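Local coordinates for periplasmic binding protein/LacI transcriptional regulator (Clostridium phytofermentans, PDB 3BRS) that probably binds a sugar outside the cell membrane and delivers it to an ABC-type transporter for uptake, at residues Met43-Glu48 and Leu52-Leu57; Glu60-Lys65 and Lys84-Ala89; Met147-Gly152 and Val242-Phe247. All coordinates share one frame; numbering follows the deposited sequence.

Interaction 1: residues Met43-Glu48 and Leu52-Leu57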
loop_
_atom_site.group_PDB
_atom_site.type_symbol
_atom_site.label_atom_id
_atom_site.label_comp_id
_atom_site.label_asym_id
_atom_site.label_seq_id
_atom_site.Cartn_x
_atom_site.Cartn_y
_atom_site.Cartn_z
ATOM N N MET A 43 -16.459 1.340 -5.050
ATOM C CA MET A 43 -17.140 1.243 -3.773
ATOM C C MET A 43 -15.946 1.137 -2.810
ATOM O O MET A 43 -15.028 0.442 -3.147
ATOM C CB MET A 43 -17.998 -0.061 -3.662
ATOM C CG MET A 43 -19.055 -0.310 -4.812
ATOM S SD MET A 43 -20.078 -1.797 -4.521
ATOM C CE MET A 43 -20.986 -1.682 -2.991
ATOM N N ALA A 44 -15.944 1.804 -1.643
ATOM C CA ALA A 44 -14.794 1.745 -0.751
ATOM C C ALA A 44 -15.318 2.252 0.569
ATOM O O ALA A 44 -16.290 3.050 0.588
ATOM C CB ALA A 44 -13.602 2.642 -1.273
ATOM N N PRO A 45 -14.739 1.752 1.682
ATOM C CA PRO A 45 -15.107 2.359 2.992
ATOM C C PRO A 45 -14.465 3.728 3.080
ATOM O O PRO A 45 -13.752 4.213 2.113
ATOM C CB PRO A 45 -14.441 1.447 3.988
ATOM C CG PRO A 45 -14.077 0.172 3.160
ATOM C CD PRO A 45 -13.777 0.649 1.845
ATOM N N GLU A 46 -14.685 4.343 4.221
ATOM C CA GLU A 46 -14.130 5.656 4.441
ATOM C C GLU A 46 -12.776 5.618 5.025
ATOM O O GLU A 46 -12.050 6.565 4.911
ATOM C CB GLU A 46 -15.094 6.598 5.195
ATOM C CG GLU A 46 -16.354 6.894 4.376
ATOM C CD GLU A 46 -17.313 7.758 5.140
ATOM O OE1 GLU A 46 -17.568 7.442 6.334
ATOM O OE2 GLU A 46 -17.807 8.748 4.559
ATOM N N LYS A 47 -12.398 4.479 5.578
ATOM C CA LYS A 47 -11.075 4.293 6.188
ATOM C C LYS A 47 -10.467 3.022 5.712
ATOM O O LYS A 47 -11.141 2.001 5.769
ATOM C CB LYS A 47 -11.293 4.121 7.685
ATOM C CG LYS A 47 -11.933 5.351 8.297
ATOM C CD LYS A 47 -11.243 5.732 9.492
ATOM C CE LYS A 47 -12.038 5.353 10.652
ATOM N NZ LYS A 47 -12.839 6.585 10.976
ATOM N N GLU A 48 -9.152 3.021 5.471
ATOM C CA GLU A 48 -8.364 1.818 5.071
ATOM C C GLU A 48 -8.511 0.565 5.895
ATOM O O GLU A 48 -8.376 -0.615 5.383
ATOM C CB GLU A 48 -6.893 2.150 4.943
ATOM C CG GLU A 48 -6.531 2.545 3.533
ATOM C CD GLU A 48 -5.022 2.738 3.302
ATOM O OE1 GLU A 48 -4.210 2.053 3.956
ATOM O OE2 GLU A 48 -4.626 3.533 2.395
ATOM N N LEU A 52 -14.636 -4.375 7.992
ATOM C CA LEU A 52 -15.925 -5.011 8.263
ATOM C C LEU A 52 -16.908 -4.391 7.241
ATOM O O LEU A 52 -17.857 -5.025 6.696
ATOM C CB LEU A 52 -16.357 -4.709 9.717
ATOM C CG LEU A 52 -15.893 -5.764 10.757
ATOM C CD1 LEU A 52 -16.078 -5.440 12.232
ATOM C CD2 LEU A 52 -16.643 -7.012 10.466
ATOM N N VAL A 53 -16.559 -3.148 6.918
ATOM C CA VAL A 53 -17.329 -2.315 6.039
ATOM C C VAL A 53 -16.953 -2.654 4.650
ATOM O O VAL A 53 -17.817 -2.661 3.759
ATOM C CB VAL A 53 -17.160 -0.847 6.354
ATOM C CG1 VAL A 53 -17.692 0.019 5.233
ATOM C CG2 VAL A 53 -18.021 -0.490 7.608
ATOM N N GLN A 54 -15.692 -2.939 4.451
ATOM C CA GLN A 54 -15.257 -3.483 3.125
ATOM C C GLN A 54 -15.873 -4.812 2.771
ATOM O O GLN A 54 -16.323 -5.031 1.642
ATOM C CB GLN A 54 -13.736 -3.631 3.018
ATOM C CG GLN A 54 -13.332 -3.526 1.521
ATOM C CD GLN A 54 -11.875 -3.910 1.247
ATOM O OE1 GLN A 54 -11.291 -4.894 1.866
ATOM N NE2 GLN A 54 -11.222 -3.082 0.377
ATOM N N ASN A 55 -15.958 -5.701 3.766
ATOM C CA ASN A 55 -16.729 -6.958 3.592
ATOM C C ASN A 55 -18.208 -6.774 3.251
ATOM O O ASN A 55 -18.788 -7.489 2.405
ATOM C CB ASN A 55 -16.606 -7.813 4.839
ATOM C CG ASN A 55 -15.233 -8.497 4.943
ATOM O OD1 ASN A 55 -14.283 -8.225 4.188
ATOM N ND2 ASN A 55 -15.155 -9.395 5.846
ATOM N N GLU A 56 -18.865 -5.841 3.900
ATOM C CA GLU A 56 -20.252 -5.484 3.531
ATOM C C GLU A 56 -20.364 -5.030 2.097
ATOM O O GLU A 56 -21.289 -5.415 1.406
ATOM C CB GLU A 56 -20.660 -4.326 4.429
ATOM C CG GLU A 56 -21.076 -4.810 5.806
ATOM C CD GLU A 56 -21.588 -3.695 6.695
ATOM O OE1 GLU A 56 -21.436 -2.460 6.384
ATOM O OE2 GLU A 56 -22.150 -4.093 7.729
ATOM N N LEU A 57 -19.436 -4.170 1.655
ATOM C CA LEU A 57 -19.380 -3.620 0.258
ATOM C C LEU A 57 -19.100 -4.732 -0.753
ATOM O O LEU A 57 -19.652 -4.751 -1.843
ATOM C CB LEU A 57 -18.244 -2.637 0.195
ATOM C CG LEU A 57 -18.508 -1.263 0.892
ATOM C CD1 LEU A 57 -17.294 -0.333 0.801
ATOM C CD2 LEU A 57 -19.732 -0.504 0.344
#

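Interaction 2: residues Glu60-Lys65 and Lys84-Ala89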
loop_
_atom_site.group_PDB
_atom_site.type_symbol
_atom_site.label_atom_id
_atom_site.label_comp_id
_atom_site.label_asym_id
_atom_site.label_seq_id
_atom_site.Cartn_x
_atom_site.Cartn_y
_atom_site.Cartn_z
ATOM N N GLU A 60 -22.404 -6.513 -1.101
ATOM C CA GLU A 60 -23.203 -5.596 -1.931
ATOM C C GLU A 60 -22.742 -5.678 -3.417
ATOM O O GLU A 60 -23.589 -5.630 -4.342
ATOM C CB GLU A 60 -23.088 -4.143 -1.421
ATOM C CG GLU A 60 -23.858 -3.801 -0.098
ATOM C CD GLU A 60 -23.451 -2.407 0.581
ATOM O OE1 GLU A 60 -22.938 -1.494 -0.139
ATOM O OE2 GLU A 60 -23.659 -2.252 1.833
ATOM N N ALA A 61 -21.423 -5.751 -3.639
ATOM C CA ALA A 61 -20.809 -5.841 -4.989
ATOM C C ALA A 61 -21.344 -7.088 -5.715
ATOM O O ALA A 61 -21.850 -7.037 -6.821
ATOM C CB ALA A 61 -19.196 -5.925 -4.876
ATOM N N ILE A 62 -21.288 -8.210 -5.007
ATOM C CA ILE A 62 -21.764 -9.502 -5.486
ATOM C C ILE A 62 -23.239 -9.452 -5.879
ATOM O O ILE A 62 -23.576 -9.967 -6.925
ATOM C CB ILE A 62 -21.595 -10.595 -4.432
ATOM C CG1 ILE A 62 -20.093 -10.883 -4.164
ATOM C CG2 ILE A 62 -22.411 -11.910 -4.831
ATOM C CD1 ILE A 62 -19.904 -11.612 -2.860
ATOM N N LYS A 63 -24.093 -8.844 -5.057
ATOM C CA LYS A 63 -25.506 -8.640 -5.449
ATOM C C LYS A 63 -25.753 -7.691 -6.609
ATOM O O LYS A 63 -26.825 -7.722 -7.211
ATOM C CB LYS A 63 -26.355 -8.179 -4.268
ATOM C CG LYS A 63 -26.230 -9.014 -2.999
ATOM C CD LYS A 63 -27.073 -10.267 -3.048
ATOM C CE LYS A 63 -27.414 -10.773 -1.609
ATOM N NZ LYS A 63 -28.467 -11.885 -1.530
ATOM N N ARG A 64 -24.783 -6.868 -6.982
ATOM C CA ARG A 64 -24.922 -6.113 -8.244
ATOM C C ARG A 64 -24.651 -6.930 -9.503
ATOM O O ARG A 64 -24.866 -6.451 -10.585
ATOM C CB ARG A 64 -24.075 -4.872 -8.254
ATOM C CG ARG A 64 -24.542 -3.847 -7.223
ATOM C CD ARG A 64 -23.810 -2.511 -7.400
ATOM N NE ARG A 64 -23.939 -1.689 -6.166
ATOM C CZ ARG A 64 -23.446 -0.470 -6.074
ATOM N NH1 ARG A 64 -22.786 0.053 -7.141
ATOM N NH2 ARG A 64 -23.600 0.203 -4.925
ATOM N N LYS A 65 -24.184 -8.186 -9.383
ATOM C CA LYS A 65 -23.964 -9.117 -10.576
ATOM C C LYS A 65 -23.014 -8.445 -11.620
ATOM O O LYS A 65 -23.258 -8.349 -12.802
ATOM C CB LYS A 65 -25.284 -9.681 -11.142
ATOM C CG LYS A 65 -26.129 -10.406 -9.997
ATOM C CD LYS A 65 -27.262 -11.257 -10.451
ATOM C CE LYS A 65 -27.692 -12.309 -9.355
ATOM N NZ LYS A 65 -27.927 -11.776 -7.956
ATOM N N LYS A 84 -14.606 -14.844 -0.166
ATOM C CA LYS A 84 -14.737 -16.271 -0.461
ATOM C C LYS A 84 -16.023 -16.551 -1.243
ATOM O O LYS A 84 -16.106 -17.577 -1.930
ATOM C CB LYS A 84 -14.757 -17.107 0.833
ATOM C CG LYS A 84 -15.887 -16.852 1.704
ATOM C CD LYS A 84 -15.737 -17.690 2.964
ATOM C CE LYS A 84 -17.081 -18.071 3.456
ATOM N NZ LYS A 84 -17.206 -17.955 4.948
ATOM N N GLU A 85 -16.994 -15.647 -1.165
ATOM C CA GLU A 85 -18.321 -15.786 -1.839
ATOM C C GLU A 85 -18.311 -15.284 -3.271
ATOM O O GLU A 85 -19.253 -15.526 -3.985
ATOM C CB GLU A 85 -19.362 -14.993 -1.071
ATOM C CG GLU A 85 -19.494 -15.332 0.415
ATOM C CD GLU A 85 -19.919 -16.808 0.638
ATOM O OE1 GLU A 85 -20.304 -17.464 -0.361
ATOM O OE2 GLU A 85 -19.884 -17.307 1.805
ATOM N N ILE A 86 -17.295 -14.517 -3.675
ATOM C CA ILE A 86 -17.149 -13.985 -5.034
ATOM C C ILE A 86 -17.097 -15.058 -6.102
ATOM O O ILE A 86 -17.789 -14.930 -7.076
ATOM C CB ILE A 86 -15.865 -13.113 -5.149
ATOM C CG1 ILE A 86 -15.931 -11.928 -4.183
ATOM C CG2 ILE A 86 -15.656 -12.545 -6.562
ATOM C CD1 ILE A 86 -14.914 -10.771 -4.492
ATOM N N LYS A 87 -16.246 -16.107 -5.953
ATOM C CA LYS A 87 -16.048 -17.195 -7.009
ATOM C C LYS A 87 -17.359 -17.874 -7.401
ATOM O O LYS A 87 -17.704 -18.061 -8.571
ATOM C CB LYS A 87 -15.115 -18.335 -6.471
ATOM C CG LYS A 87 -13.790 -17.926 -5.735
ATOM C CD LYS A 87 -13.471 -18.740 -4.391
ATOM C CE LYS A 87 -13.055 -20.231 -4.614
ATOM N NZ LYS A 87 -11.561 -20.495 -4.849
ATOM N N ASP A 88 -18.064 -18.264 -6.355
ATOM C CA ASP A 88 -19.290 -19.019 -6.395
ATOM C C ASP A 88 -20.474 -18.210 -6.823
ATOM O O ASP A 88 -21.563 -18.756 -7.002
ATOM C CB ASP A 88 -19.544 -19.526 -4.990
ATOM C CG ASP A 88 -18.302 -20.191 -4.396
ATOM O OD1 ASP A 88 -17.888 -21.262 -4.914
ATOM O OD2 ASP A 88 -17.714 -19.614 -3.453
ATOM N N ALA A 89 -20.298 -16.896 -6.924
ATOM C CA ALA A 89 -21.319 -16.058 -7.510
ATOM C C ALA A 89 -21.031 -16.023 -8.989
ATOM O O ALA A 89 -21.755 -15.368 -9.743
ATOM C CB ALA A 89 -21.329 -14.604 -6.885
#

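Interaction 3: residues Met147-Gly152 and Val242-Phe247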
loop_
_atom_site.group_PDB
_atom_site.type_symbol
_atom_site.label_atom_id
_atom_site.label_comp_id
_atom_site.label_asym_id
_atom_site.label_seq_id
_atom_site.Cartn_x
_atom_site.Cartn_y
_atom_site.Cartn_z
ATOM N N MET A 147 2.602 -5.697 6.138
ATOM C CA MET A 147 3.394 -6.855 6.521
ATOM C C MET A 147 4.558 -7.057 5.641
ATOM O O MET A 147 5.596 -7.396 6.137
ATOM C CB MET A 147 2.545 -8.159 6.533
ATOM C CG MET A 147 1.092 -8.045 7.182
ATOM S SD MET A 147 -0.099 -9.482 7.204
ATOM C CE MET A 147 1.087 -10.790 7.248
ATOM N N ASP A 148 4.376 -6.987 4.320
ATOM C CA ASP A 148 5.463 -7.290 3.370
ATOM C C ASP A 148 6.563 -6.203 3.453
ATOM O O ASP A 148 7.719 -6.479 3.443
ATOM C CB ASP A 148 4.964 -7.426 1.892
ATOM C CG ASP A 148 4.200 -8.747 1.605
ATOM O OD1 ASP A 148 4.066 -9.599 2.496
ATOM O OD2 ASP A 148 3.687 -8.920 0.478
ATOM N N ARG A 149 6.153 -4.962 3.581
ATOM C CA ARG A 149 7.028 -3.796 3.771
ATOM C C ARG A 149 7.910 -3.827 5.012
ATOM O O ARG A 149 9.134 -3.530 4.920
ATOM C CB ARG A 149 6.195 -2.525 3.714
ATOM C CG ARG A 149 5.794 -2.237 2.227
ATOM C CD ARG A 149 4.985 -1.005 2.063
ATOM N NE ARG A 149 4.218 -1.108 0.830
ATOM C CZ ARG A 149 3.229 -0.262 0.523
ATOM N NH1 ARG A 149 2.911 0.799 1.342
ATOM N NH2 ARG A 149 2.542 -0.487 -0.588
ATOM N N GLU A 150 7.317 -4.239 6.152
ATOM C CA GLU A 150 8.030 -4.288 7.409
ATOM C C GLU A 150 9.013 -5.502 7.401
ATOM O O GLU A 150 10.108 -5.404 7.895
ATOM C CB GLU A 150 7.025 -4.396 8.576
ATOM C CG GLU A 150 7.688 -4.673 9.928
ATOM C CD GLU A 150 6.623 -4.801 10.966
ATOM O OE1 GLU A 150 5.593 -4.097 10.798
ATOM O OE2 GLU A 150 6.751 -5.590 11.906
ATOM N N GLU A 151 8.580 -6.620 6.841
ATOM C CA GLU A 151 9.444 -7.814 6.599
ATOM C C GLU A 151 10.589 -7.537 5.705
ATOM O O GLU A 151 11.786 -7.792 6.064
ATOM C CB GLU A 151 8.586 -8.925 5.972
ATOM C CG GLU A 151 9.323 -10.254 5.702
ATOM C CD GLU A 151 8.499 -11.211 4.790
ATOM O OE1 GLU A 151 7.211 -11.147 4.838
ATOM O OE2 GLU A 151 9.126 -12.036 4.049
ATOM N N GLY A 152 10.278 -6.945 4.549
ATOM C CA GLY A 152 11.323 -6.360 3.664
ATOM C C GLY A 152 12.278 -5.495 4.371
ATOM O O GLY A 152 13.469 -5.707 4.289
ATOM N N VAL A 242 10.969 5.031 -2.028
ATOM C CA VAL A 242 10.532 4.025 -2.973
ATOM C C VAL A 242 9.127 4.507 -3.480
ATOM O O VAL A 242 8.235 4.857 -2.716
ATOM C CB VAL A 242 10.498 2.586 -2.411
ATOM C CG1 VAL A 242 10.117 1.623 -3.539
ATOM C CG2 VAL A 242 11.890 2.144 -1.853
ATOM N N VAL A 243 8.973 4.555 -4.785
ATOM C CA VAL A 243 7.790 5.127 -5.429
ATOM C C VAL A 243 7.146 3.966 -6.154
ATOM O O VAL A 243 7.880 3.168 -6.774
ATOM C CB VAL A 243 8.352 6.151 -6.473
ATOM C CG1 VAL A 243 7.353 6.434 -7.523
ATOM C CG2 VAL A 243 8.803 7.363 -5.767
ATOM N N GLN A 244 5.821 3.813 -6.084
ATOM C CA GLN A 244 5.182 2.702 -6.776
ATOM C C GLN A 244 4.616 3.191 -8.105
ATOM O O GLN A 244 4.890 4.328 -8.499
ATOM C CB GLN A 244 4.033 2.109 -5.924
ATOM C CG GLN A 244 4.510 1.719 -4.541
ATOM C CD GLN A 244 3.383 1.301 -3.696
ATOM O OE1 GLN A 244 2.852 0.220 -3.879
ATOM N NE2 GLN A 244 2.955 2.174 -2.791
ATOM N N LYS A 245 3.824 2.333 -8.765
ATOM C CA LYS A 245 3.157 2.663 -10.024
ATOM C C LYS A 245 1.617 2.465 -9.987
ATOM O O LYS A 245 1.047 1.627 -10.703
ATOM C CB LYS A 245 3.855 1.973 -11.230
ATOM C CG LYS A 245 5.215 2.595 -11.517
ATOM C CD LYS A 245 5.955 1.957 -12.682
ATOM C CE LYS A 245 7.498 1.875 -12.355
ATOM N NZ LYS A 245 8.401 0.957 -13.188
ATOM N N PRO A 246 0.927 3.251 -9.158
ATOM C CA PRO A 246 -0.483 2.942 -8.941
ATOM C C PRO A 246 -1.276 3.062 -10.197
ATOM O O PRO A 246 -2.250 2.327 -10.368
ATOM C CB PRO A 246 -0.914 3.996 -7.929
ATOM C CG PRO A 246 0.053 5.106 -8.164
ATOM C CD PRO A 246 1.333 4.397 -8.335
ATOM N N PHE A 247 -0.862 3.956 -11.110
ATOM C CA PHE A 247 -1.602 4.071 -12.364
ATOM C C PHE A 247 -1.616 2.692 -13.061
ATOM O O PHE A 247 -2.695 2.163 -13.457
ATOM C CB PHE A 247 -0.957 5.166 -13.257
ATOM C CG PHE A 247 -1.790 5.497 -14.424
ATOM C CD1 PHE A 247 -1.648 4.778 -15.616
ATOM C CD2 PHE A 247 -2.802 6.488 -14.329
ATOM C CE1 PHE A 247 -2.494 5.067 -16.738
ATOM C CE2 PHE A 247 -3.650 6.779 -15.441
ATOM C CZ PHE A 247 -3.489 6.070 -16.630
HETATM O O HOH W 1 1.209 2.360 -0.191
#

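Interaction 1: residues Met43-Glu48 and Leu52-Leu57
Leu57 reaches from its helix across the backbone between Ala44 and Pro45, and this is where the packing is tightest. Its CD1 lies 3.3 Å from Ala44 C and 3.4 Å from Pro45 N, pressed against the peptide unit, with the proline ring next to it (Pro45 CD to Leu57 CD1 3.8 Å). CG stands anti to Leu57's own carbonyl carbon (chi1 -74°), and the extended second torsion spreads the two methyls toward different neighbours. The other methyl, CD2, meets Met43 CE at 3.8 Å, and the two side chains run antiparallel where they pass. Met43 turns at its last torsion (chi3 59°), which also brings CE to 3.5 Å from Leu57 O.

Pro45 lays its ring against Gln54, one turn earlier in the helix than Leu57: CG is 3.7 Å from Gln54 N, and Gln54 CB is nearly as close. The amide of Gln54 runs on past the proline, with NE2 bonded to Ala72 O and Pro12 O and OE1 to Ala74 N, which fixes its rotation. Toward solvent the contact thins. Val53, partly exposed, touches Pro45 by a single methyl, CG1 to CB at 3.8 Å, and the next loop residues, Glu46 and Lys47, are exposed and make no contact with 52-57. The chain thus leaves strand 39-42, folds its loop back onto helix 51-63 and enters that helix, as in the beta-alpha units of the Rossmann-like N-terminal lobe of type I periplasmic binding proteins.

Interaction 2: residues Glu60-Lys65 and Lys84-Ala89
Two neighbouring beta-alpha-beta crossovers of the N-terminal lobe meet here: the C-terminal part of helix 51-63, leading into strand 68-71, and the helical turn following helix 80-83, leading into strand 92-96. Ile62 spans the gap, supplying 82 of the 146 Å² buried by both sides together. Its two branches part company. CG2, anti to the backbone N, abuts Ala89 CB at 3.6 Å, methyl against methyl. The longer branch, with CG1 anti to the carbonyl carbon (chi1 -67°), carries CD1 toward the preceding turn, where it lies 3.9 Å from Glu85 CB, 4.0 Å from Ile86 N and 4.2 Å from Ile86 CG1.

Ile62 and Ile86 both also rest on Ile69 of strand 68-71, which places the two crossovers side by side on one face of the parallel sheet, as expected when successive right-handed crossovers run in the same direction. At 6.4 Å, the CA atoms of Ile62 and Ile86 are the nearest pair of the two backbones.

Glu85 lends only its CB to this apolar patch: its chain bends at the second torsion (chi2 -61°) and takes the carboxylate away from Ile62. In 60-65, Arg64 N bonds to Ala61 O and Lys65 N to Ile62 O, and Lys65 then takes a positive phi. Arg64 forms a salt bridge through NH1 with Glu41 of the edge strand 39-42.

Interaction 3: residues Met147-Gly152 and Val242-Phe247
Arg149 and Gln244 extend toward each other and meet with their flat ends, although the nearest CA atoms of the two segments, those of Arg149 and Val242, are 10.9 Å apart. From CB, which points toward 242-247, the arginine starts with CG anti to its carbonyl carbon (chi1 -74°) and stays extended through CG and CD to NE; this length spans the gap. Phe139 and Asn198 also contact the side chain. NE, the first polar atom, bonds to Asn113 OD1. CZ lies 4.1 Å from Gln244 NE2. NH1 is bonded to Leu197 O and also donates to a water 2.8 Å away, which sits at the guanidinium edge, in its plane. That water accepts a second hydrogen bond from Gln244 NE2 at 3.1 Å, so one water joins the two side chains.

The setting is the waist of a two-lobed type I periplasmic binding protein. Helix 144-157 belongs to the C-terminal lobe, whereas residues 242-247 pass from strand 240-243 of that lobe to helix 246-262, where Pro246 and Phe247 pack on Val24 of helix 20-36 in the other lobe. Residues 242-247 are therefore one of the interlobe crossings, beside the cleft in which relatives bind their sugars.

At the tip, NH2 lies 3.4 Å from Gln244 OE1, but the angle is too poor for a hydrogen bond, and 3.5 Å from Gln244 NE2, where donor faces donor; NH2 finds its hydrogen bonding outside the two segments. The amide and guanidinium planes are turned 81° from each other, and the oxygen approaches the guanidinium obliquely. Gln244 OE1 is instead bonded to Thr111 OG1, on another crossing between the lobes.

In the fold
Interactions 1 and 2 are consecutive parts of one layer of the N-terminal lobe: both use helix 51-63, their centres are 15 Å apart, and they touch where Met43 CE comes within 3.5 Å of Glu60 OE1 and 3.8 Å of Arg64 NH2. Interaction 3 stands apart, at the junction of the lobes, its centre about 6 Å from that of the chain. Its centre is about 22 Å from that of interaction 1 and 29 Å from that of interaction 2, which lies toward the far end of its lobe. The loop of interaction 1 nevertheless leads toward the interlobe region: Glu48 bonds to Trp22 and, in the C-terminal lobe, to Ser172.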